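Local coordinates for fatty acid/retinol binding protein protein 7, isoform A, confirmed BY transcript evidence (Caenorhabditis elegans, PDB 2W9Y) that probably binds fatty acids such as oleic acid, and retinoids, as a small, secreted, all-helical lipid carrier of nematodes, at residues N14-E19 against T96-S101; T28-P33 against K57-L62; K75-L80 against Y87-I92; S81-E86 against S125-A130. One frame throughout, in Å; residues are numbered along the deposited sequence. Where two conformers were deposited one is given.

Interaction 1. Residues N14-E19 against T96-S101; sequences NFFPTE and TTTLCS
Phe16 presents the rim of its ring, not a face, to helix 82-104. Its far corner meets the methyl of Thr98, with Phe16 CZ 3.9 Å from Thr98 CG2 and Phe16 CE1 4.0 Å from the same methyl, which lies in the ring plane. The two side chains cross obliquely. Farther along the same rim, Leu99 offers one methyl: Leu99 CD1 is 4.4 Å from Phe16 CE2, also near the plane of the ring. The phenyl group therefore points edge-on at two consecutive residues of the helix; the Thr98 methyl sits by CZ and CE1 and that of Leu99 by CE2, and every touch is apolar.

The backbones stay well apart, the CA atoms of Phe16 and Thr96 being 9.2 Å from each other, so it is the length of the phenylalanine that bridges the gap. Thr98 CG2 lies anti to the backbone N and faces the ring, while OG1 (chi1 -60°) sits beside the backbone N and bonds back to Met94 O in the preceding turn. That bond occupies the hydroxyl within its own helix and leaves the threonine a hydrocarbon surface for the aromatic edge. The contact is small, 125 Å² in all, but buried.

Phe16 belongs to the link before helix 18-26, whose N-cap position is taken by Pro17. Its side chain also touches Val95 of helix 82-104 and Leu21 of helix 18-26, and Leu99 reaches Gln20 and Ser24 of the latter. Phe16 thus fills the angle between these two helices, close to the middle of the chain.

Interaction 2. Residues T28-P33 against K57-L62; sequences TADEKP and KKHPEL
A water joins two residues here that do not bond directly: it donates to Glu31 OE2 at 2.6 Å and lies 3.2 Å from His59 NE2, in the plane of the imidazole at its edge. The carboxylate and ring planes are almost perpendicular, 88° apart, and the glutamate's nearest approach to the ring is through carbon, Glu31 CG being 3.8 Å from His59 NE2.

The other imidazole nitrogen is already spoken for. His59 ND1 accepts the backbone N-H of Leu62 at 2.9 Å, capping the start of helix 60-75, with that donor tilted 27° from the ring plane. CG of His59 lies anti to the backbone N (chi1 -162°), which carries the ring toward 28-33. Beside it, Leu62 brings its methyls against the glutamate: CD2 is 3.6 Å from Glu31 O, and CD1 is 4.0 Å from Glu31 OE1.

Glu31 is also held within its own segment. Its OE1 accepts from Thr28 N at 2.9 Å, from above the carboxylate plane, while Thr28 OG1 accepts from Glu31 N in an ST motif. Its OE2 makes a salt bridge with Arg65, one turn farther along helix 60-75. An alanine in place of Glu31 would probably leave Arg65 without this carboxylate partner, Thr28 N without its acceptor and the water with one mate fewer.

With ND1 used as an acceptor, the histidine meets the glutamate's polar end through the water at NE2. The buried carboxylate thus has an arginine, a backbone N-H and a water around it, a setting likely to favour its charged form.

Interaction 3. Residues K75-L80 against Y87-I92; sequences KRLDGL and YAKKLI
Ala88 O accepts from Ile92 N at 2.9 Å, a regular bond of helix 82-104, and the methyl of the same alanine is where the preceding loop touches down. Across the contact everything is apolar. Leu77 CD2 rests on Ala88 CB at 3.6 Å, and Leu80 CD1 reaches the same methyl from 4.4 Å, so two leucines converge on one small side chain. CG of Leu77 stands anti to the carbonyl carbon (chi1 -55°), and from there its branches divide the work: CD2 goes to the alanine, while CD1 approaches the aliphatic part of Lys89, 4.5 Å from CE.

Leu77 is the third residue of a type I turn closed by Asp78 N to Lys75 O, 3.1 Å. A second, type II turn runs from Leu77 to Leu80, with Gly79 at positive phi (77°). Leu80 also packs on Ala130, Leu131 and Asn134 of helix 125-134. Asn134 in turn donates its amide to the carbonyls of Arg76 and Asp78, tying the loop's backbone to that helix as well.

This is the connection between two consecutive helices of an all-helical fold: two beta turns that share Leu77 and Asp78 lead from helix 60-75 to helix 82-104, with the loop's leucines folded back onto the second helix.

Interaction 4. Residues S81-E86 against S125-A130; sequences SPAAVE and SEDQAA
Ala84 and Asp127 bring the two backbones together, their CA atoms only 5.8 Å apart, as the first turn of helix 82-104 meets helix 125-134. Ser81 is at the N-cap position of the former, and its carbonyl already accepts from Val85 N. Ala83 and Ala84 keep this surface low enough for the aspartate to come in close.

Asp127 fills the approach. Ser81 OG donates to Asp127 OD1 at 2.7 Å, reaching it from above the carboxylate plane, 39° out of it. The same hydroxyl oxygen accepts from Ala84 N at 3.1 Å with a fairly straight N-H (163°), so Ser81 caps its helix and holds the other helix at once. Its chi1 of 76° places OG between the backbone N and the carbonyl carbon, over the first turn. A water adds a second link, donating to Asp127 OD1 at 2.8 Å and accepting from Ser81 N at 3.0 Å. Asp127 OD1 thus accepts two hydrogen bonds, while Asp127 OD2 lies 3.7 Å from Ala83 CB. The negative charge beside a helix N-terminus is probably favoured by the dipole there. With an alanine here in place of Asp127, Ser81 OG and the bridging water would probably lose their shared acceptor, and the start of helix 82-104 its nearby negative charge.

Asp127 N itself bonds to Ser124 OG just ahead of helix 125-134. Farther along that helix, Ala130 packs on Leu80, which also touches Val85, so the leucine before helix 82-104 continues the join between the two helices.

In the fold
Helix 82-104 runs through three of the four contacts: interaction 4 at its start, interaction 3 just after it and interaction 1 toward its far end. Interactions 3 and 4 have centres 9 Å apart and touch through Leu80, whose CB is 3.4 Å from Val85 CG2. Interactions 1 and 3, 14 Å between centres, share a salt bridge, Glu19 OE2 to Arg76 NH2 at 2.7 Å, and Phe15 packs on Tyr87 and Leu91. Interaction 2 stands apart at the other end of the molecule, its centre 36 Å from that of interaction 4. No lipid is defined among these contacts, so their relation to the cargo pockets stays open.

Interaction 1. Residues N14-E19 against T96-S101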
loop_
_atom_site.group_PDB
_atom_site.type_symbol
_atom_site.label_atom_id
_atom_site.label_comp_id
_atom_site.label_asym_id
_atom_site.label_seq_id
_atom_site.Cartn_x
_atom_site.Cartn_y
_atom_site.Cartn_z
ATOM N N ASN A 14 6.891 -3.872 7.196
ATOM C CA ASN A 14 7.778 -2.745 7.344
ATOM C C ASN A 14 7.522 -1.564 6.422
ATOM O O ASN A 14 7.644 -0.401 6.881
ATOM C CB ASN A 14 9.235 -3.157 7.141
ATOM C CG ASN A 14 9.823 -3.889 8.301
ATOM O OD1 ASN A 14 9.186 -4.058 9.337
ATOM N ND2 ASN A 14 11.047 -4.393 8.120
ATOM N N PHE A 15 7.162 -1.826 5.148
ATOM C CA PHE A 15 6.981 -0.786 4.136
ATOM C C PHE A 15 5.547 -0.183 4.052
ATOM O O PHE A 15 5.326 0.753 3.299
ATOM C CB PHE A 15 7.347 -1.339 2.732
ATOM C CG PHE A 15 8.787 -1.560 2.582
ATOM C CD1 PHE A 15 9.654 -0.470 2.484
ATOM C CD2 PHE A 15 9.312 -2.829 2.622
ATOM C CE1 PHE A 15 11.043 -0.664 2.409
ATOM C CE2 PHE A 15 10.690 -3.040 2.468
ATOM C CZ PHE A 15 11.546 -1.978 2.377
ATOM N N PHE A 16 4.579 -0.745 4.774
ATOM C CA PHE A 16 3.180 -0.312 4.631
ATOM C C PHE A 16 2.980 1.110 5.231
ATOM O O PHE A 16 3.314 1.311 6.381
ATOM C CB PHE A 16 2.198 -1.298 5.359
ATOM C CG PHE A 16 1.609 -2.347 4.436
ATOM C CD1 PHE A 16 2.422 -3.313 3.790
ATOM C CD2 PHE A 16 0.264 -2.333 4.155
ATOM C CE1 PHE A 16 1.863 -4.236 2.908
ATOM C CE2 PHE A 16 -0.305 -3.252 3.305
ATOM C CZ PHE A 16 0.489 -4.204 2.666
ATOM N N PRO A 17 2.475 2.067 4.442
ATOM C CA PRO A 17 2.033 3.332 5.112
ATOM C C PRO A 17 0.911 3.078 6.103
ATOM O O PRO A 17 0.154 2.118 5.962
ATOM C CB PRO A 17 1.514 4.193 3.963
ATOM C CG PRO A 17 2.257 3.636 2.679
ATOM C CD PRO A 17 2.286 2.138 2.953
ATOM N N THR A 18 0.832 3.929 7.119
ATOM C CA THR A 18 -0.190 3.850 8.178
ATOM C C THR A 18 -1.592 3.790 7.606
ATOM O O THR A 18 -2.440 2.930 8.058
ATOM C CB THR A 18 -0.028 4.976 9.225
ATOM O OG1 THR A 18 1.213 4.720 9.938
ATOM C CG2 THR A 18 -1.190 4.895 10.276
ATOM N N GLU A 19 -1.822 4.619 6.581
ATOM C CA GLU A 19 -3.153 4.687 6.036
ATOM C C GLU A 19 -3.599 3.350 5.382
ATOM O O GLU A 19 -4.764 2.969 5.537
ATOM C CB GLU A 19 -3.337 5.876 5.089
ATOM C CG GLU A 19 -2.262 5.962 3.938
ATOM C CD GLU A 19 -1.034 6.831 4.298
ATOM O OE1 GLU A 19 -0.448 7.482 3.354
ATOM O OE2 GLU A 19 -0.625 6.859 5.491
ATOM N N THR A 96 0.573 -2.024 -2.772
ATOM C CA THR A 96 -0.726 -2.153 -3.452
ATOM C C THR A 96 -0.929 -3.591 -3.869
ATOM O O THR A 96 -1.943 -4.203 -3.519
ATOM C CB THR A 96 -0.794 -1.288 -4.702
ATOM O OG1 THR A 96 -0.678 0.095 -4.347
ATOM C CG2 THR A 96 -2.098 -1.522 -5.441
ATOM N N THR A 97 0.057 -4.132 -4.586
ATOM C CA THR A 97 0.038 -5.551 -5.070
ATOM C C THR A 97 -0.211 -6.510 -3.895
ATOM O O THR A 97 -1.051 -7.424 -3.961
ATOM C CB THR A 97 1.396 -5.946 -5.672
ATOM O OG1 THR A 97 1.609 -5.177 -6.841
ATOM C CG2 THR A 97 1.385 -7.388 -6.120
ATOM N N THR A 98 0.507 -6.305 -2.797
ATOM C CA THR A 98 0.300 -7.128 -1.635
ATOM C C THR A 98 -1.094 -7.114 -1.089
ATOM O O THR A 98 -1.663 -8.181 -0.771
ATOM C CB THR A 98 1.257 -6.659 -0.493
ATOM O OG1 THR A 98 2.603 -6.799 -0.948
ATOM C CG2 THR A 98 1.103 -7.499 0.740
ATOM N N LEU A 99 -1.632 -5.918 -0.901
ATOM C CA LEU A 99 -2.942 -5.777 -0.316
ATOM C C LEU A 99 -3.987 -6.385 -1.225
ATOM O O LEU A 99 -4.923 -7.053 -0.751
ATOM C CB LEU A 99 -3.268 -4.315 -0.069
ATOM C CG LEU A 99 -4.371 -3.931 0.932
ATOM C CD1 LEU A 99 -4.341 -4.763 2.240
ATOM C CD2 LEU A 99 -4.222 -2.427 1.273
ATOM N N CYS A 100 -3.791 -6.233 -2.530
ATOM C CA CYS A 100 -4.676 -6.897 -3.519
ATOM C C CYS A 100 -4.585 -8.441 -3.365
ATOM O O CYS A 100 -5.570 -9.124 -3.281
ATOM C CB CYS A 100 -4.310 -6.486 -4.949
ATOM S SG CYS A 100 -5.318 -7.310 -6.208
ATOM N N SER A 101 -3.384 -8.975 -3.232
ATOM C CA SER A 101 -3.210 -10.442 -3.158
ATOM C C SER A 101 -3.826 -10.956 -1.865
ATOM O O SER A 101 -4.466 -12.031 -1.866
ATOM C CB SER A 101 -1.717 -10.763 -3.219
ATOM O OG SER A 101 -1.248 -10.407 -4.528
#

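Interaction 2. Residues T28-P33 against K57-L62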
loop_
_atom_site.group_PDB
_atom_site.type_symbol
_atom_site.label_atom_id
_atom_site.label_comp_id
_atom_site.label_asym_id
_atom_site.label_seq_id
_atom_site.Cartn_x
_atom_site.Cartn_y
_atom_site.Cartn_z
ATOM N N THR A 28 -14.635 -4.703 7.439
ATOM C CA THR A 28 -15.544 -5.608 8.158
ATOM C C THR A 28 -15.737 -6.896 7.374
ATOM O O THR A 28 -15.312 -7.017 6.209
ATOM C CB THR A 28 -16.938 -4.952 8.318
ATOM O OG1 THR A 28 -17.456 -4.660 7.014
ATOM C CG2 THR A 28 -16.907 -3.667 9.134
ATOM N N ALA A 29 -16.442 -7.861 7.971
ATOM C CA ALA A 29 -16.554 -9.150 7.329
ATOM C C ALA A 29 -17.397 -9.002 6.079
ATOM O O ALA A 29 -17.176 -9.748 5.086
ATOM C CB ALA A 29 -17.209 -10.190 8.281
ATOM N N ASP A 30 -18.362 -8.078 6.102
ATOM C CA ASP A 30 -19.195 -7.918 4.872
ATOM C C ASP A 30 -18.526 -7.038 3.790
ATOM O O ASP A 30 -18.887 -7.137 2.598
ATOM C CB ASP A 30 -20.593 -7.380 5.174
ATOM C CG ASP A 30 -20.568 -5.978 5.702
ATOM O OD1 ASP A 30 -20.035 -5.787 6.792
ATOM O OD2 ASP A 30 -21.048 -5.039 5.020
ATOM N N GLU A 31 -17.529 -6.245 4.200
ATOM C CA GLU A 31 -16.750 -5.408 3.252
ATOM C C GLU A 31 -15.692 -6.145 2.434
ATOM O O GLU A 31 -15.480 -5.849 1.245
ATOM C CB GLU A 31 -16.107 -4.259 3.996
ATOM C CG GLU A 31 -17.152 -3.156 4.378
ATOM C CD GLU A 31 -16.593 -2.202 5.400
ATOM O OE1 GLU A 31 -15.438 -2.383 5.850
ATOM O OE2 GLU A 31 -17.278 -1.231 5.778
ATOM N N LYS A 32 -15.030 -7.118 3.067
ATOM C CA LYS A 32 -13.985 -7.841 2.377
ATOM C C LYS A 32 -14.466 -8.460 1.047
ATOM O O LYS A 32 -13.782 -8.362 0.043
ATOM C CB LYS A 32 -13.337 -8.881 3.296
ATOM C CG LYS A 32 -12.131 -9.499 2.654
ATOM C CD LYS A 32 -11.437 -10.483 3.573
ATOM C CE LYS A 32 -10.351 -11.252 2.850
ATOM N NZ LYS A 32 -9.895 -12.375 3.731
ATOM N N PRO A 33 -15.657 -9.097 1.035
ATOM C CA PRO A 33 -16.061 -9.726 -0.219
ATOM C C PRO A 33 -16.321 -8.691 -1.324
ATOM O O PRO A 33 -16.252 -9.041 -2.495
ATOM C CB PRO A 33 -17.373 -10.460 0.125
ATOM C CG PRO A 33 -17.360 -10.630 1.567
ATOM C CD PRO A 33 -16.436 -9.559 2.196
ATOM N N LYS A 57 -19.191 2.065 -6.428
ATOM C CA LYS A 57 -20.412 1.626 -7.116
ATOM C C LYS A 57 -21.131 0.570 -6.267
ATOM O O LYS A 57 -22.357 0.538 -6.169
ATOM C CB LYS A 57 -20.026 1.020 -8.475
ATOM C CG LYS A 57 -21.048 0.045 -9.106
ATOM C CD LYS A 57 -20.913 -0.007 -10.650
ATOM C CE LYS A 57 -22.119 -0.686 -11.324
ATOM N NZ LYS A 57 -22.404 -0.141 -12.693
ATOM N N LYS A 58 -20.332 -0.302 -5.659
ATOM C CA LYS A 58 -20.856 -1.394 -4.859
ATOM C C LYS A 58 -21.087 -1.062 -3.388
ATOM O O LYS A 58 -21.992 -1.606 -2.796
ATOM C CB LYS A 58 -19.944 -2.593 -5.010
ATOM C CG LYS A 58 -20.194 -3.332 -6.316
ATOM C CD LYS A 58 -18.973 -4.045 -6.798
ATOM C CE LYS A 58 -19.328 -5.357 -7.556
ATOM N NZ LYS A 58 -20.707 -5.399 -8.178
ATOM N N HIS A 59 -20.304 -0.139 -2.841
ATOM C CA HIS A 59 -20.259 0.196 -1.427
ATOM C C HIS A 59 -19.605 1.599 -1.277
ATOM O O HIS A 59 -18.355 1.728 -1.236
ATOM C CB HIS A 59 -19.394 -0.822 -0.699
ATOM C CG HIS A 59 -19.613 -0.822 0.779
ATOM N ND1 HIS A 59 -19.314 0.261 1.577
ATOM C CD2 HIS A 59 -20.139 -1.761 1.598
ATOM C CE1 HIS A 59 -19.622 -0.012 2.834
ATOM N NE2 HIS A 59 -20.116 -1.242 2.878
ATOM N N PRO A 60 -20.432 2.649 -1.233
ATOM C CA PRO A 60 -19.942 4.024 -1.254
ATOM C C PRO A 60 -18.963 4.262 -0.164
ATOM O O PRO A 60 -17.910 4.864 -0.417
ATOM C CB PRO A 60 -21.207 4.836 -1.016
ATOM C CG PRO A 60 -22.201 4.069 -1.862
ATOM C CD PRO A 60 -21.858 2.583 -1.640
ATOM N N GLU A 61 -19.295 3.811 1.043
ATOM C CA GLU A 61 -18.469 4.129 2.204
ATOM C C GLU A 61 -17.131 3.461 2.164
ATOM O O GLU A 61 -16.131 4.050 2.557
ATOM C CB GLU A 61 -19.191 3.676 3.486
ATOM C CG GLU A 61 -20.407 4.511 3.775
ATOM C CD GLU A 61 -19.986 5.802 4.374
ATOM O OE1 GLU A 61 -18.748 5.904 4.624
ATOM O OE2 GLU A 61 -20.845 6.681 4.610
ATOM N N LEU A 62 -17.110 2.206 1.716
ATOM C CA LEU A 62 -15.860 1.552 1.474
ATOM C C LEU A 62 -14.998 2.317 0.456
ATOM O O LEU A 62 -13.771 2.461 0.653
ATOM C CB LEU A 62 -16.118 0.105 0.985
ATOM C CG LEU A 62 -14.963 -0.860 0.981
ATOM C CD1 LEU A 62 -14.299 -0.836 2.374
ATOM C CD2 LEU A 62 -15.445 -2.275 0.543
HETATM O O HOH W 1 -19.875 -1.266 6.031
#

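Interaction 3. Residues K75-L80 against Y87-I92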
loop_
_atom_site.group_PDB
_atom_site.type_symbol
_atom_site.label_atom_id
_atom_site.label_comp_id
_atom_site.label_asym_id
_atom_site.label_seq_id
_atom_site.Cartn_x
_atom_site.Cartn_y
_atom_site.Cartn_z
ATOM N N LYS A 75 0.725 12.802 -0.252
ATOM C CA LYS A 75 1.499 13.769 0.523
ATOM C C LYS A 75 2.929 13.245 0.613
ATOM O O LYS A 75 3.883 14.019 0.691
ATOM C CB LYS A 75 0.885 13.924 1.929
ATOM C CG LYS A 75 1.654 14.898 2.762
ATOM C CD LYS A 75 0.850 15.574 3.878
ATOM C CE LYS A 75 1.665 16.755 4.422
ATOM N NZ LYS A 75 1.511 18.099 3.756
ATOM N N ARG A 76 3.072 11.924 0.617
ATOM C CA ARG A 76 4.368 11.313 0.925
ATOM C C ARG A 76 5.340 11.595 -0.216
ATOM O O ARG A 76 6.519 11.408 -0.084
ATOM C CB ARG A 76 4.197 9.792 1.089
ATOM C CG ARG A 76 3.396 9.436 2.407
ATOM C CD ARG A 76 2.969 8.016 2.417
ATOM N NE ARG A 76 2.211 7.719 3.692
ATOM C CZ ARG A 76 2.779 7.343 4.847
ATOM N NH1 ARG A 76 4.104 7.118 4.977
ATOM N NH2 ARG A 76 1.990 7.132 5.914
ATOM N N LEU A 77 4.826 11.946 -1.380
ATOM C CA LEU A 77 5.751 12.192 -2.519
ATOM C C LEU A 77 6.257 13.646 -2.596
ATOM O O LEU A 77 7.216 13.977 -3.356
ATOM C CB LEU A 77 5.092 11.792 -3.858
ATOM C CG LEU A 77 4.561 10.359 -3.970
ATOM C CD1 LEU A 77 3.885 10.115 -5.308
ATOM C CD2 LEU A 77 5.725 9.447 -3.855
ATOM N N ASP A 78 5.647 14.523 -1.841
ATOM C CA ASP A 78 5.977 15.977 -1.984
ATOM C C ASP A 78 7.430 16.361 -1.735
ATOM O O ASP A 78 8.026 15.961 -0.717
ATOM C CB ASP A 78 5.064 16.870 -1.072
ATOM C CG ASP A 78 3.602 16.942 -1.573
ATOM O OD1 ASP A 78 3.303 16.567 -2.750
ATOM O OD2 ASP A 78 2.716 17.377 -0.767
ATOM N N GLY A 79 8.010 17.166 -2.650
ATOM C CA GLY A 79 9.356 17.673 -2.419
ATOM C C GLY A 79 10.535 16.759 -2.648
ATOM O O GLY A 79 11.709 17.230 -2.615
ATOM N N LEU A 80 10.236 15.474 -2.923
ATOM C CA LEU A 80 11.258 14.479 -3.187
ATOM C C LEU A 80 11.965 14.682 -4.527
ATOM O O LEU A 80 11.343 15.183 -5.456
ATOM C CB LEU A 80 10.686 13.053 -3.108
ATOM C CG LEU A 80 10.098 12.540 -1.781
ATOM C CD1 LEU A 80 9.531 11.101 -1.926
ATOM C CD2 LEU A 80 11.181 12.585 -0.678
ATOM N N TYR A 87 11.793 5.649 -6.349
ATOM C CA TYR A 87 11.807 4.669 -5.273
ATOM C C TYR A 87 10.464 4.560 -4.575
ATOM O O TYR A 87 9.928 3.447 -4.368
ATOM C CB TYR A 87 12.921 5.036 -4.242
ATOM C CG TYR A 87 12.973 3.998 -3.110
ATOM C CD1 TYR A 87 13.621 2.754 -3.273
ATOM C CD2 TYR A 87 12.314 4.230 -1.882
ATOM C CE1 TYR A 87 13.576 1.765 -2.230
ATOM C CE2 TYR A 87 12.260 3.281 -0.883
ATOM C CZ TYR A 87 12.928 2.054 -1.068
ATOM O OH TYR A 87 12.858 1.143 -0.048
ATOM N N ALA A 88 9.910 5.702 -4.172
ATOM C CA ALA A 88 8.618 5.676 -3.475
ATOM C C ALA A 88 7.447 5.051 -4.280
ATOM O O ALA A 88 6.624 4.360 -3.708
ATOM C CB ALA A 88 8.231 7.068 -3.034
ATOM N N LYS A 89 7.385 5.317 -5.587
ATOM C CA LYS A 89 6.384 4.674 -6.469
ATOM C C LYS A 89 6.575 3.158 -6.543
ATOM O O LYS A 89 5.606 2.436 -6.599
ATOM C CB LYS A 89 6.461 5.241 -7.888
ATOM C CG LYS A 89 6.005 6.680 -7.855
ATOM C CD LYS A 89 6.137 7.334 -9.216
ATOM C CE LYS A 89 5.397 8.641 -9.261
ATOM N NZ LYS A 89 5.591 9.245 -10.612
ATOM N N LYS A 90 7.815 2.698 -6.521
ATOM C CA LYS A 90 8.064 1.229 -6.421
ATOM C C LYS A 90 7.606 0.674 -5.071
ATOM O O LYS A 90 7.067 -0.455 -5.027
ATOM C CB LYS A 90 9.533 0.904 -6.594
ATOM C CG LYS A 90 10.010 1.023 -8.062
ATOM C CD LYS A 90 11.526 1.389 -8.134
ATOM C CE LYS A 90 12.439 0.184 -8.169
ATOM N NZ LYS A 90 13.921 0.618 -8.045
ATOM N N LEU A 91 7.816 1.452 -3.996
ATOM C CA LEU A 91 7.380 1.023 -2.683
ATOM C C LEU A 91 5.828 0.901 -2.674
ATOM O O LEU A 91 5.283 -0.146 -2.302
ATOM C CB LEU A 91 7.935 1.968 -1.620
ATOM C CG LEU A 91 7.602 1.665 -0.146
ATOM C CD1 LEU A 91 8.593 2.406 0.753
ATOM C CD2 LEU A 91 6.138 2.087 0.243
ATOM N N ILE A 92 5.110 1.926 -3.199
ATOM C CA ILE A 92 3.686 1.895 -3.141
ATOM C C ILE A 92 3.166 0.776 -4.060
ATOM O O ILE A 92 2.176 0.124 -3.717
ATOM C CB ILE A 92 3.077 3.236 -3.586
ATOM C CG1 ILE A 92 3.472 4.335 -2.597
ATOM C CG2 ILE A 92 1.522 3.135 -3.720
ATOM C CD1 ILE A 92 2.775 4.162 -1.191
#

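Interaction 4. Residues S81-E86 against S125-A130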
loop_
_atom_site.group_PDB
_atom_site.type_symbol
_atom_site.label_atom_id
_atom_site.label_comp_id
_atom_site.label_asym_id
_atom_site.label_seq_id
_atom_site.Cartn_x
_atom_site.Cartn_y
_atom_site.Cartn_z
ATOM N N SER A 81 13.239 14.256 -4.595
ATOM C CA SER A 81 14.061 14.273 -5.807
ATOM C C SER A 81 13.551 13.185 -6.759
ATOM O O SER A 81 12.843 12.287 -6.327
ATOM C CB SER A 81 15.469 13.881 -5.415
ATOM O OG SER A 81 15.555 12.430 -5.196
ATOM N N PRO A 82 13.938 13.240 -8.045
ATOM C CA PRO A 82 13.486 12.277 -9.049
ATOM C C PRO A 82 13.788 10.878 -8.640
ATOM O O PRO A 82 12.913 10.009 -8.812
ATOM C CB PRO A 82 14.281 12.680 -10.311
ATOM C CG PRO A 82 14.418 14.188 -10.123
ATOM C CD PRO A 82 14.520 14.446 -8.656
ATOM N N ALA A 83 14.951 10.644 -8.032
ATOM C CA ALA A 83 15.357 9.279 -7.629
ATOM C C ALA A 83 14.529 8.776 -6.463
ATOM O O ALA A 83 14.125 7.589 -6.417
ATOM C CB ALA A 83 16.845 9.227 -7.221
ATOM N N ALA A 84 14.289 9.661 -5.504
ATOM C CA ALA A 84 13.517 9.263 -4.334
ATOM C C ALA A 84 12.075 9.012 -4.687
ATOM O O ALA A 84 11.447 8.098 -4.082
ATOM C CB ALA A 84 13.653 10.353 -3.252
ATOM N N VAL A 85 11.523 9.809 -5.610
ATOM C CA VAL A 85 10.153 9.620 -6.104
ATOM C C VAL A 85 10.046 8.294 -6.865
ATOM O O VAL A 85 9.069 7.539 -6.668
ATOM C CB VAL A 85 9.688 10.764 -7.004
ATOM C CG1 VAL A 85 8.411 10.375 -7.803
ATOM C CG2 VAL A 85 9.521 12.093 -6.197
ATOM N N GLU A 86 11.019 8.009 -7.739
ATOM C CA GLU A 86 11.056 6.665 -8.425
ATOM C C GLU A 86 11.007 5.504 -7.408
ATOM O O GLU A 86 10.299 4.465 -7.593
ATOM C CB GLU A 86 12.333 6.559 -9.239
ATOM C CG GLU A 86 12.674 5.165 -9.725
ATOM C CD GLU A 86 13.889 5.171 -10.700
ATOM O OE1 GLU A 86 15.046 5.410 -10.261
ATOM O OE2 GLU A 86 13.688 4.933 -11.907
ATOM N N SER A 125 22.605 9.685 0.969
ATOM C CA SER A 125 22.180 9.975 2.317
ATOM C C SER A 125 21.067 10.979 2.298
ATOM O O SER A 125 20.208 10.955 3.203
ATOM C CB SER A 125 23.306 10.574 3.168
ATOM O OG SER A 125 24.278 9.593 3.407
ATOM N N GLU A 126 21.135 11.928 1.379
ATOM C CA GLU A 126 20.132 12.986 1.334
ATOM C C GLU A 126 18.744 12.431 0.932
ATOM O O GLU A 126 17.718 12.843 1.487
ATOM C CB GLU A 126 20.538 14.100 0.351
ATOM C CG GLU A 126 19.519 15.200 0.386
ATOM C CD GLU A 126 19.838 16.321 -0.575
ATOM O OE1 GLU A 126 21.001 16.359 -1.075
ATOM O OE2 GLU A 126 18.925 17.166 -0.839
ATOM N N ASP A 127 18.727 11.480 -0.006
ATOM C CA ASP A 127 17.462 10.865 -0.416
ATOM C C ASP A 127 16.884 9.943 0.681
ATOM O O ASP A 127 15.666 9.858 0.837
ATOM C CB ASP A 127 17.595 10.040 -1.702
ATOM C CG ASP A 127 17.552 10.910 -2.956
ATOM O OD1 ASP A 127 17.006 12.048 -2.943
ATOM O OD2 ASP A 127 18.070 10.486 -3.987
ATOM N N GLN A 128 17.751 9.289 1.439
ATOM C CA GLN A 128 17.281 8.368 2.511
ATOM C C GLN A 128 16.673 9.276 3.566
ATOM O O GLN A 128 15.644 8.957 4.098
ATOM C CB GLN A 128 18.466 7.632 3.127
ATOM C CG GLN A 128 19.101 6.530 2.190
ATOM C CD GLN A 128 20.310 5.884 2.793
ATOM O OE1 GLN A 128 21.003 6.509 3.621
ATOM N NE2 GLN A 128 20.621 4.650 2.381
ATOM N N ALA A 129 17.324 10.405 3.871
ATOM C CA ALA A 129 16.822 11.282 4.946
ATOM C C ALA A 129 15.467 11.903 4.504
ATOM O O ALA A 129 14.528 12.047 5.289
ATOM C CB ALA A 129 17.806 12.377 5.276
ATOM N N ALA A 130 15.358 12.252 3.238
ATOM C CA ALA A 130 14.114 12.865 2.739
ATOM C C ALA A 130 12.915 11.878 2.779
ATOM O O ALA A 130 11.738 12.284 3.063
ATOM C CB ALA A 130 14.309 13.386 1.337
HETATM O O HOH W 2 14.642 13.348 -2.096
#